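Local structure of carbonic anhydrase (Sordaria macrospora, 4O1J) at the interface of chains A and B and the interface of chains A and C. The protein catalyses the reversible hydration of carbon dioxide to hydrogencarbonate as a zinc-dependent, tetrameric beta-class carbonic anhydrase. Residues are numbered along the deposited sequence; one frame, centred on the assembly and turned at random. Chains: chain A/B/C, Carbonic anhydrase.

Contact 1: the interface of chains A and B. Residues chain A 65-68, 201-202; chain B 25, 28-29.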
ATOM      1  N   THR A  65      -6.752 -17.381  21.749  1.00 34.74           N
ATOM      2  CA  THR A  65      -7.606 -17.599  22.916  1.00 33.62           C
ATOM      3  C   THR A  65      -8.922 -18.271  22.532  1.00 33.94           C
ATOM      4  O   THR A  65      -9.310 -19.279  23.129  1.00 34.87           O
ATOM      5  CB  THR A  65      -7.926 -16.278  23.658  1.00 33.46           C
ATOM      6  OG1 THR A  65      -6.716 -15.684  24.138  1.00 34.54           O
ATOM      7  CG2 THR A  65      -8.828 -16.545  24.850  1.00 33.40           C
ATOM      8  N   ILE A  66      -9.594 -17.720  21.523  1.00 32.35           N
ATOM      9  CA  ILE A  66     -10.926 -18.185  21.160  1.00 30.89           C
ATOM     10  C   ILE A  66     -10.895 -19.544  20.475  1.00 32.70           C
ATOM     11  O   ILE A  66     -11.899 -20.254  20.456  1.00 34.16           O
ATOM     12  CB  ILE A  66     -11.640 -17.168  20.243  1.00 28.59           C
ATOM     13  CG1 ILE A  66     -10.888 -17.020  18.917  1.00 26.58           C
ATOM     14  CG2 ILE A  66     -11.767 -15.826  20.942  1.00 27.46           C
ATOM     15  CD1 ILE A  66     -11.534 -16.066  17.939  1.00 23.95           C
ATOM     16  N   LEU A  67      -9.734 -19.924  19.956  1.00 33.04           N
ATOM     17  CA  LEU A  67      -9.570 -21.245  19.363  1.00 33.57           C
ATOM     18  C   LEU A  67      -9.052 -22.220  20.414  1.00 35.57           C
ATOM     19  O   LEU A  67      -8.901 -23.414  20.148  1.00 35.85           O
ATOM     20  CB  LEU A  67      -8.613 -21.199  18.173  1.00 32.40           C
ATOM     21  CG  LEU A  67      -9.066 -20.485  16.902  1.00 31.74           C
ATOM     22  CD1 LEU A  67      -7.953 -20.503  15.876  1.00 30.97           C
ATOM     23  CD2 LEU A  67     -10.319 -21.129  16.341  1.00 31.97           C
ATOM     24  N   GLY A  68      -8.781 -21.699  21.607  1.00 36.25           N
ATOM     25  CA  GLY A  68      -8.302 -22.508  22.711  1.00 37.70           C
ATOM     26  C   GLY A  68      -7.033 -23.261  22.367  1.00 38.95           C
ATOM     27  O   GLY A  68      -6.899 -24.446  22.687  1.00 38.27           O
ATOM     28  N   GLY A 201     -19.939 -16.780  21.439  1.00 41.50           N
ATOM     29  CA  GLY A 201     -18.534 -17.148  21.482  1.00 40.82           C
ATOM     30  C   GLY A 201     -18.152 -18.292  20.563  1.00 41.84           C
ATOM     31  O   GLY A 201     -17.052 -18.842  20.673  1.00 41.54           O
ATOM     32  N   ARG A 202     -19.052 -18.643  19.648  1.00 42.98           N
ATOM     33  CA  ARG A 202     -18.840 -19.774  18.750  1.00 44.61           C
ATOM     34  C   ARG A 202     -18.439 -19.331  17.336  1.00 43.36           C
ATOM     35  O   ARG A 202     -18.802 -18.246  16.874  1.00 43.44           O
ATOM     36  CB  ARG A 202     -20.098 -20.654  18.694  1.00 47.84           C
ATOM     37  CG  ARG A 202     -20.065 -21.883  19.618  1.00 51.45           C
ATOM     38  CD  ARG A 202     -20.552 -21.560  21.033  1.00 55.08           C
ATOM     39  NE  ARG A 202     -20.332 -22.665  21.974  1.00 57.44           N
ATOM     40  CZ  ARG A 202     -20.860 -22.739  23.198  1.00 57.85           C
ATOM     41  NH1 ARG A 202     -20.591 -23.782  23.974  1.00 57.81           N
ATOM     42  NH2 ARG A 202     -21.651 -21.772  23.653  1.00 57.42           N
TER
ATOM     43  N   ASN B  25     -12.584 -24.372  19.905  1.00 38.98           N
ATOM     44  CA  ASN B  25     -13.307 -23.127  20.074  1.00 38.02           C
ATOM     45  C   ASN B  25     -14.606 -23.385  20.817  1.00 38.33           C
ATOM     46  O   ASN B  25     -14.923 -22.691  21.781  1.00 38.74           O
ATOM     47  CB  ASN B  25     -13.592 -22.460  18.728  1.00 36.62           C
ATOM     48  CG  ASN B  25     -14.720 -21.443  18.815  1.00 34.14           C
ATOM     49  OD1 ASN B  25     -14.527 -20.314  19.277  1.00 34.77           O
ATOM     50  ND2 ASN B  25     -15.913 -21.849  18.388  1.00 31.17           N
ATOM     51  N   TRP B  28     -13.842 -24.135  24.502  1.00 37.17           N
ATOM     52  CA  TRP B  28     -13.449 -22.917  25.197  1.00 36.80           C
ATOM     53  C   TRP B  28     -14.661 -22.047  25.465  1.00 36.96           C
ATOM     54  O   TRP B  28     -14.785 -21.455  26.531  1.00 38.61           O
ATOM     55  CB  TRP B  28     -12.420 -22.136  24.380  1.00 35.89           C
ATOM     56  CG  TRP B  28     -12.141 -20.776  24.926  1.00 35.21           C
ATOM     57  CD1 TRP B  28     -11.266 -20.459  25.921  1.00 35.96           C
ATOM     58  CD2 TRP B  28     -12.743 -19.540  24.507  1.00 35.74           C
ATOM     59  NE1 TRP B  28     -11.286 -19.103  26.153  1.00 36.36           N
ATOM     60  CE2 TRP B  28     -12.178 -18.519  25.302  1.00 35.80           C
ATOM     61  CE3 TRP B  28     -13.699 -19.204  23.542  1.00 35.61           C
ATOM     62  CZ2 TRP B  28     -12.544 -17.176  25.154  1.00 35.14           C
ATOM     63  CZ3 TRP B  28     -14.060 -17.866  23.401  1.00 34.42           C
ATOM     64  CH2 TRP B  28     -13.483 -16.871  24.204  1.00 34.32           C
ATOM     65  N   ALA B  29     -15.553 -21.969  24.486  1.00 35.38           N
ATOM     66  CA  ALA B  29     -16.770 -21.185  24.626  1.00 34.32           C
ATOM     67  C   ALA B  29     -17.693 -21.796  25.679  1.00 34.58           C
ATOM     68  O   ALA B  29     -18.310 -21.070  26.453  1.00 33.11           O
ATOM     69  CB  ALA B  29     -17.484 -21.066  23.287  1.00 33.27           C
TER
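B:Trp28 lies flat against the A:Thr65–A:Ile66 backbone, where the N-terminal helix 16-35 of one beta-class carbonic anhydrase subunit reaches over the other. Its CG is anti to the backbone N (chi1 171°), which swings the indole out toward the short helix 63-66 of chain A. One face of the indole carries the packing. A:Ile66 CA sits over the six-membered ring, 3.9 Å from its centroid, as a CH-pi contact, while the carbonyl A:Thr65 O stands above the same face, 3.6 Å from B:Trp28 CD1. Two methyls add apolar contacts: A:Thr65 CG2 reaches B:Trp28 CZ2 at 3.8 Å, and A:Ile66 CG2 meets B:Trp28 CH2 and CZ3 at the far rim. An alanine at B:Trp28 would probably open a gap above the A:Thr65–A:Ile66 backbone and leave both methyls without their aromatic partner. One helical turn earlier, B:Asn25 points its amide OD1 toward the carbonyls A:Ile66 O and A:Gly201 O. As modelled, B:Asn25 OD1 is 2.9 Å from A:Ile66 O, two acceptors facing each other; the placement is doubtful, and a turned-over amide may be nearer the truth. Beside it, the B:Ala29 methyl lies over one face of the A:Arg202 guanidinium, B:Ala29 CB 3.5 Å from A:Arg202 NE.

Contact 2: the interface of chains A and B. Residues chain A 77, 79, 88, 90-91, 134; chain B 77-79, 88, 90.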
ATOM      1  N   HIS A  77      -2.457 -12.550  10.760  1.00 33.39           N
ATOM      2  CA  HIS A  77      -2.544 -11.177  10.305  1.00 31.30           C
ATOM      3  C   HIS A  77      -3.902 -10.618  10.717  1.00 28.62           C
ATOM      4  O   HIS A  77      -4.944 -11.264  10.548  1.00 28.06           O
ATOM      5  CB  HIS A  77      -2.353 -11.085   8.789  1.00 33.41           C
ATOM      6  CG  HIS A  77      -2.599  -9.717   8.227  1.00 34.74           C
ATOM      7  ND1 HIS A  77      -1.804  -8.633   8.526  1.00 36.18           N
ATOM      8  CD2 HIS A  77      -3.546  -9.263   7.371  1.00 33.70           C
ATOM      9  CE1 HIS A  77      -2.254  -7.567   7.888  1.00 34.28           C
ATOM     10  NE2 HIS A  77      -3.310  -7.925   7.179  1.00 33.89           N
ATOM     11  N   ASN A  79      -6.236  -6.905  10.671  1.00 22.77           N
ATOM     12  CA  ASN A  79      -6.421  -5.507  10.302  1.00 23.23           C
ATOM     13  C   ASN A  79      -7.855  -5.065  10.547  1.00 25.27           C
ATOM     14  O   ASN A  79      -8.665  -5.824  11.075  1.00 26.04           O
ATOM     15  CB  ASN A  79      -6.032  -5.275   8.843  1.00 21.75           C
ATOM     16  CG  ASN A  79      -6.833  -6.127   7.878  1.00 23.15           C
ATOM     17  OD1 ASN A  79      -8.064  -6.033   7.807  1.00 23.90           O
ATOM     18  ND2 ASN A  79      -6.132  -6.942   7.100  1.00 23.23           N
ATOM     19  N   ASP A  88      -2.767  -5.057  -1.598  1.00 36.17           N
ATOM     20  CA  ASP A  88      -2.216  -4.674  -0.302  1.00 34.67           C
ATOM     21  C   ASP A  88      -0.976  -5.503   0.011  1.00 33.12           C
ATOM     22  O   ASP A  88      -1.050  -6.721   0.155  1.00 33.08           O
ATOM     23  CB  ASP A  88      -3.250  -4.834   0.807  1.00 34.39           C
ATOM     24  CG  ASP A  88      -2.791  -4.218   2.111  1.00 34.75           C
ATOM     25  OD1 ASP A  88      -2.350  -4.969   3.005  1.00 33.79           O
ATOM     26  OD2 ASP A  88      -2.860  -2.978   2.235  1.00 36.01           O
ATOM     27  N   ASN A  90       1.035  -5.394   2.659  1.00 31.96           N
ATOM     28  CA  ASN A  90       1.092  -5.804   4.057  1.00 30.73           C
ATOM     29  C   ASN A  90       0.529  -7.215   4.258  1.00 30.68           C
ATOM     30  O   ASN A  90       1.190  -8.080   4.839  1.00 31.61           O
ATOM     31  CB  ASN A  90       0.327  -4.797   4.923  1.00 30.03           C
ATOM     32  CG  ASN A  90       0.546  -5.005   6.412  1.00 29.53           C
ATOM     33  OD1 ASN A  90       0.647  -6.136   6.892  1.00 30.33           O
ATOM     34  ND2 ASN A  90       0.590  -3.906   7.158  1.00 28.55           N
ATOM     35  N   THR A  91      -0.691  -7.438   3.770  1.00 28.68           N
ATOM     36  CA  THR A  91      -1.371  -8.720   3.921  1.00 29.74           C
ATOM     37  C   THR A  91      -0.683  -9.786   3.072  1.00 31.59           C
ATOM     38  O   THR A  91      -0.479 -10.927   3.515  1.00 32.16           O
ATOM     39  CB  THR A  91      -2.871  -8.621   3.514  1.00 20.94           C
ATOM     40  OG1 THR A  91      -3.506  -7.555   4.239  1.00 20.43           O
ATOM     41  CG2 THR A  91      -3.602  -9.910   3.815  1.00 21.66           C
ATOM     42  N   TRP A 134      -9.512   2.499   3.146  1.00 33.36           N
ATOM     43  CA  TRP A 134      -9.282   1.119   3.559  1.00 34.75           C
ATOM     44  C   TRP A 134     -10.579   0.322   3.490  1.00 33.64           C
ATOM     45  O   TRP A 134     -10.591  -0.818   3.026  1.00 33.63           O
ATOM     46  CB  TRP A 134      -8.696   1.047   4.971  1.00 37.17           C
ATOM     47  CG  TRP A 134      -8.572  -0.369   5.464  1.00 39.15           C
ATOM     48  CD1 TRP A 134      -9.379  -0.993   6.377  1.00 39.65           C
ATOM     49  CD2 TRP A 134      -7.618  -1.350   5.039  1.00 39.40           C
ATOM     50  NE1 TRP A 134      -8.972  -2.293   6.558  1.00 39.16           N
ATOM     51  CE2 TRP A 134      -7.890  -2.539   5.746  1.00 39.34           C
ATOM     52  CE3 TRP A 134      -6.547  -1.338   4.134  1.00 39.48           C
ATOM     53  CZ2 TRP A 134      -7.141  -3.701   5.581  1.00 39.42           C
ATOM     54  CZ3 TRP A 134      -5.803  -2.495   3.965  1.00 38.97           C
ATOM     55  CH2 TRP A 134      -6.105  -3.661   4.685  1.00 39.43           C
TER
ATOM     56  N   HIS B  77      -2.830  -5.097  15.663  1.00 33.39           N
ATOM     57  CA  HIS B  77      -2.379  -5.252  14.295  1.00 31.30           C
ATOM     58  C   HIS B  77      -1.105  -6.090  14.301  1.00 28.62           C
ATOM     59  O   HIS B  77      -0.189  -5.867  15.104  1.00 28.06           O
ATOM     60  CB  HIS B  77      -2.134  -3.892  13.637  1.00 33.41           C
ATOM     61  CG  HIS B  77      -1.504  -3.978  12.279  1.00 34.74           C
ATOM     62  ND1 HIS B  77      -2.142  -4.536  11.194  1.00 36.18           N
ATOM     63  CD2 HIS B  77      -0.296  -3.560  11.829  1.00 33.70           C
ATOM     64  CE1 HIS B  77      -1.353  -4.470  10.136  1.00 34.28           C
ATOM     65  NE2 HIS B  77      -0.228  -3.880  10.497  1.00 33.89           N
ATOM     66  N   ARG B  78      -1.057  -7.065  13.404  1.00 26.87           N
ATOM     67  CA  ARG B  78       0.098  -7.937  13.288  1.00 24.58           C
ATOM     68  C   ARG B  78       0.499  -8.127  11.841  1.00 21.80           C
ATOM     69  O   ARG B  78      -0.341  -8.403  10.979  1.00 18.36           O
ATOM     70  CB  ARG B  78      -0.166  -9.302  13.924  1.00 25.20           C
ATOM     71  CG  ARG B  78      -0.142  -9.330  15.438  1.00 25.73           C
ATOM     72  CD  ARG B  78       0.519 -10.612  15.884  1.00 26.14           C
ATOM     73  NE  ARG B  78      -0.389 -11.547  16.535  1.00 27.44           N
ATOM     74  CZ  ARG B  78      -0.121 -12.837  16.722  1.00 26.28           C
ATOM     75  NH1 ARG B  78       1.018 -13.359  16.285  1.00 23.54           N
ATOM     76  NH2 ARG B  78      -1.003 -13.609  17.339  1.00 27.77           N
ATOM     77  N   ASN B  79       1.784  -7.953  11.576  1.00 22.77           N
ATOM     78  CA  ASN B  79       2.310  -8.213  10.242  1.00 23.23           C
ATOM     79  C   ASN B  79       3.680  -8.867  10.315  1.00 25.27           C
ATOM     80  O   ASN B  79       4.168  -9.185  11.398  1.00 26.04           O
ATOM     81  CB  ASN B  79       2.377  -6.924   9.424  1.00 21.75           C
ATOM     82  CG  ASN B  79       3.241  -5.861  10.072  1.00 23.15           C
ATOM     83  OD1 ASN B  79       4.442  -6.055  10.294  1.00 23.90           O
ATOM     84  ND2 ASN B  79       2.641  -4.709  10.346  1.00 23.23           N
ATOM     85  N   ASP B  88       2.138   2.960   4.738  1.00 36.17           N
ATOM     86  CA  ASP B  88       1.337   1.741   4.693  1.00 34.67           C
ATOM     87  C   ASP B  88      -0.069   2.014   5.213  1.00 33.12           C
ATOM     88  O   ASP B  88      -0.257   2.358   6.377  1.00 33.08           O
ATOM     89  CB  ASP B  88       1.988   0.623   5.499  1.00 34.39           C
ATOM     90  CG  ASP B  88       1.314  -0.713   5.273  1.00 34.75           C
ATOM     91  OD1 ASP B  88       0.520  -1.137   6.138  1.00 33.79           O
ATOM     92  OD2 ASP B  88       1.568  -1.332   4.219  1.00 36.01           O
ATOM     93  N   ASN B  90      -2.665  -0.048   5.490  1.00 31.96           N
ATOM     94  CA  ASN B  90      -3.170  -1.130   6.326  1.00 30.73           C
ATOM     95  C   ASN B  90      -2.945  -0.847   7.815  1.00 30.68           C
ATOM     96  O   ASN B  90      -3.883  -0.906   8.615  1.00 31.61           O
ATOM     97  CB  ASN B  90      -2.498  -2.449   5.926  1.00 30.03           C
ATOM     98  CG  ASN B  90      -3.143  -3.665   6.570  1.00 29.53           C
ATOM     99  OD1 ASN B  90      -3.572  -3.625   7.725  1.00 30.33           O
ATOM    100  ND2 ASN B  90      -3.189  -4.766   5.827  1.00 28.55           N
TER
HETATM  101  O   HOH W   1      -0.524  -1.748   2.617  0.50 22.70           O
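A:Asp88 OD1, a carboxylate oxygen, is gripped by several donors, among them one from chain B. Backbone A:Thr91 N (3.1 Å from A:Asp88 OD1) and hydroxyl A:Thr91 OG1 both come to its anti side, a helix N-cap pairing at the start of helix 89-100. From chain B, B:Asn90 ND2 makes a nearly straight bond of 3.0 Å to A:Asp88 OD1 (170° at H). It arrives from above the carboxylate plane, though the oxygen lies almost within the plane of the B:Asn90 amide. The two-fold axis repeats this bond from A:Asn90 ND2 to B:Asp88 OD1. Between the two aspartates, water 1 bridges the other oxygens, 2.7 Å from A:Asp88 OD2 and likewise from B:Asp88 OD2, and probably eases the repulsion of like charges. The B:Asn90 amide is also held by packing: A:Trp134 CH2 touches B:Asn90 CG at 3.5 Å, and B:Asn90 ND2 stands at the edge of the A:His77 ring, tip to tip, with the two planes 71° apart. A:His77 CG is anti to the backbone N (chi1 173°), which carries A:His77 ND1 across to donate to the backbone carbonyl B:Arg78 O at 2.9 Å. The ends of strand 74-79 and the starts of helix 89-100 from both subunits thus face one another across the dimer axis, with helix 131-134 flanking them.

Contact 3: the interface of chains A and C. Residues chain A 126, 132-133, 136; chain C 96, 178-179, 182.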
ATOM      1  N   ARG A 126     -18.587  10.382   6.159  1.00 58.43           N
ATOM      2  CA  ARG A 126     -17.151  10.193   6.060  1.00 58.44           C
ATOM      3  C   ARG A 126     -16.632   9.769   7.421  1.00 54.69           C
ATOM      4  O   ARG A 126     -16.853  10.452   8.419  1.00 54.53           O
ATOM      5  CB  ARG A 126     -16.456  11.469   5.590  1.00 62.47           C
ATOM      6  CG  ARG A 126     -16.778  11.842   4.157  1.00 67.57           C
ATOM      7  CD  ARG A 126     -15.575  12.419   3.428  1.00 71.71           C
ATOM      8  NE  ARG A 126     -14.715  11.376   2.871  1.00 74.36           N
ATOM      9  CZ  ARG A 126     -13.847  11.569   1.880  1.00 75.74           C
ATOM     10  NH1 ARG A 126     -13.725  12.767   1.323  1.00 76.48           N
ATOM     11  NH2 ARG A 126     -13.101  10.561   1.441  1.00 75.38           N
ATOM     12  N   ASP A 132     -11.860   5.592   5.043  1.00 35.14           N
ATOM     13  CA  ASP A 132     -12.801   5.443   3.933  1.00 36.32           C
ATOM     14  C   ASP A 132     -12.160   4.678   2.771  1.00 35.29           C
ATOM     15  O   ASP A 132     -12.809   3.865   2.098  1.00 36.02           O
ATOM     16  CB  ASP A 132     -13.289   6.814   3.479  1.00 38.06           C
ATOM     17  CG  ASP A 132     -13.903   7.609   4.615  1.00 40.64           C
ATOM     18  OD1 ASP A 132     -15.142   7.561   4.793  1.00 41.24           O
ATOM     19  OD2 ASP A 132     -13.134   8.271   5.345  1.00 41.54           O
ATOM     20  N   THR A 133     -10.862   4.893   2.591  1.00 34.08           N
ATOM     21  CA  THR A 133     -10.117   4.223   1.540  1.00 33.89           C
ATOM     22  C   THR A 133      -9.867   2.766   1.894  1.00 32.70           C
ATOM     23  O   THR A 133     -10.024   1.888   1.048  1.00 32.35           O
ATOM     24  CB  THR A 133      -8.764   4.928   1.276  1.00 34.20           C
ATOM     25  OG1 THR A 133      -8.999   6.281   0.862  1.00 34.82           O
ATOM     26  CG2 THR A 133      -7.974   4.208   0.194  1.00 32.35           C
ATOM     27  N   LEU A 136     -13.019   0.919   1.572  1.00 31.92           N
ATOM     28  CA  LEU A 136     -13.644   1.016   0.252  1.00 30.89           C
ATOM     29  C   LEU A 136     -14.104  -0.329  -0.341  1.00 30.57           C
ATOM     30  O   LEU A 136     -15.196  -0.391  -0.907  1.00 31.13           O
ATOM     31  CB  LEU A 136     -12.706   1.712  -0.736  1.00 30.10           C
ATOM     32  CG  LEU A 136     -13.488   2.231  -1.942  1.00 30.56           C
ATOM     33  CD1 LEU A 136     -14.571   3.195  -1.482  1.00 31.61           C
ATOM     34  CD2 LEU A 136     -12.575   2.898  -2.946  1.00 30.53           C
TER
ATOM     35  N   GLU C  96      -7.281  12.407  -4.597  1.00 37.53           N
ATOM     36  CA  GLU C  96      -7.777  13.334  -3.588  1.00 39.28           C
ATOM     37  C   GLU C  96      -7.222  14.738  -3.785  1.00 37.59           C
ATOM     38  O   GLU C  96      -7.962  15.713  -3.681  1.00 37.72           O
ATOM     39  CB  GLU C  96      -7.478  12.818  -2.181  1.00 43.02           C
ATOM     40  CG  GLU C  96      -8.738  12.292  -1.487  1.00 47.50           C
ATOM     41  CD  GLU C  96      -8.444  11.456  -0.253  1.00 51.16           C
ATOM     42  OE1 GLU C  96      -7.536  11.827   0.526  1.00 53.27           O
ATOM     43  OE2 GLU C  96      -9.117  10.412  -0.073  1.00 50.78           O
ATOM     44  N   PRO C 178     -15.258   7.901  -2.809  1.00 39.28           N
ATOM     45  CA  PRO C 178     -16.086   8.907  -2.125  1.00 39.64           C
ATOM     46  C   PRO C 178     -15.740  10.350  -2.520  1.00 40.52           C
ATOM     47  O   PRO C 178     -16.650  11.171  -2.685  1.00 41.91           O
ATOM     48  CB  PRO C 178     -15.789   8.658  -0.645  1.00 38.68           C
ATOM     49  CG  PRO C 178     -14.452   7.998  -0.631  1.00 38.70           C
ATOM     50  CD  PRO C 178     -14.401   7.158  -1.867  1.00 39.18           C
ATOM     51  N   THR C 179     -14.450  10.642  -2.679  1.00 39.56           N
ATOM     52  CA  THR C 179     -13.992  11.982  -3.053  1.00 38.90           C
ATOM     53  C   THR C 179     -14.491  12.318  -4.448  1.00 37.79           C
ATOM     54  O   THR C 179     -14.834  13.462  -4.750  1.00 37.38           O
ATOM     55  CB  THR C 179     -12.451  12.099  -3.036  1.00 37.91           C
ATOM     56  OG1 THR C 179     -11.941  11.651  -1.774  1.00 38.20           O
ATOM     57  CG2 THR C 179     -12.020  13.538  -3.268  1.00 37.62           C
ATOM     58  N   GLU C 182     -18.539  12.692  -4.360  1.00 47.87           N
ATOM     59  CA  GLU C 182     -18.919  13.978  -3.775  1.00 51.83           C
ATOM     60  C   GLU C 182     -18.771  15.068  -4.826  1.00 52.07           C
ATOM     61  O   GLU C 182     -19.630  15.943  -4.957  1.00 53.70           O
ATOM     62  CB  GLU C 182     -18.063  14.314  -2.557  1.00 55.14           C
ATOM     63  CG  GLU C 182     -18.342  13.455  -1.350  1.00 60.68           C
ATOM     64  CD  GLU C 182     -17.365  13.711  -0.217  1.00 64.81           C
ATOM     65  OE1 GLU C 182     -16.547  14.652  -0.336  1.00 65.63           O
ATOM     66  OE2 GLU C 182     -17.419  12.970   0.792  1.00 66.37           O
TER
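The loop carrying A:Arg126 and the helices 131-134 and 136-144 of chain A meet the first turns of helix 178-187 of chain C, with helix 89-101 of chain C alongside. The patch belongs to the two-fold A–C interface within the tetramer, and its twin recurs with the chains exchanged. A:Arg126 does most of the reaching. Its chain bends at chi2 and chi3 (chi3 84°) and lays the guanidinium across the start of the chain C helix. A loose salt bridge joins A:Arg126 NH1 to C:Glu182 OE2 at 3.7 Å; the guanidinium and carboxylate planes stand 88° apart, so the paired, two-pronged geometry is absent. The same carboxylate oxygen lies beside the aliphatic stem, with A:Arg126 CD 3.3 Å from C:Glu182 OE2. The other terminal nitrogen, A:Arg126 NH2, is 3.6 Å from C:Pro178 CG, the arginine crossing the proline ring at about a right angle. C:Thr179 OG1 sits near both terminal nitrogens. C:Glu96 OE2 is more distant, 4.3 Å from A:Arg126 NH2, and would probably add a favourable charge without direct contact. A:Leu136 CD1 packs against C:Pro178 CD at 4.0 Å. C:Pro178 and C:Thr179 open helix 178-187, directly after the long helix 155-176, while A:Arg126 stands on the loop between helices 116-122 and 131-134.

Contacts 1 and 2 belong to the same A–B interface, their C-alpha centres about 24 Å apart: contact 1 where the exchanged N-terminal helix grips the partner, contact 2 at the two-fold axis. Contact 3 joins this pair to chain C, its C-alpha centre about 20 Å from that of contact 2 and 36 Å from that of contact 1. Helix 131-134 gives A:Trp134 to contact 2 and A:Asp132 and A:Thr133 to contact 3; helix 89-100 gives A:Asn90 to contact 2, and its chain C counterpart, helix 89-101, supplies C:Glu96 to contact 3. The two interfaces thus draw on the same or neighbouring elements, consistent with a tetramer built from two dimers.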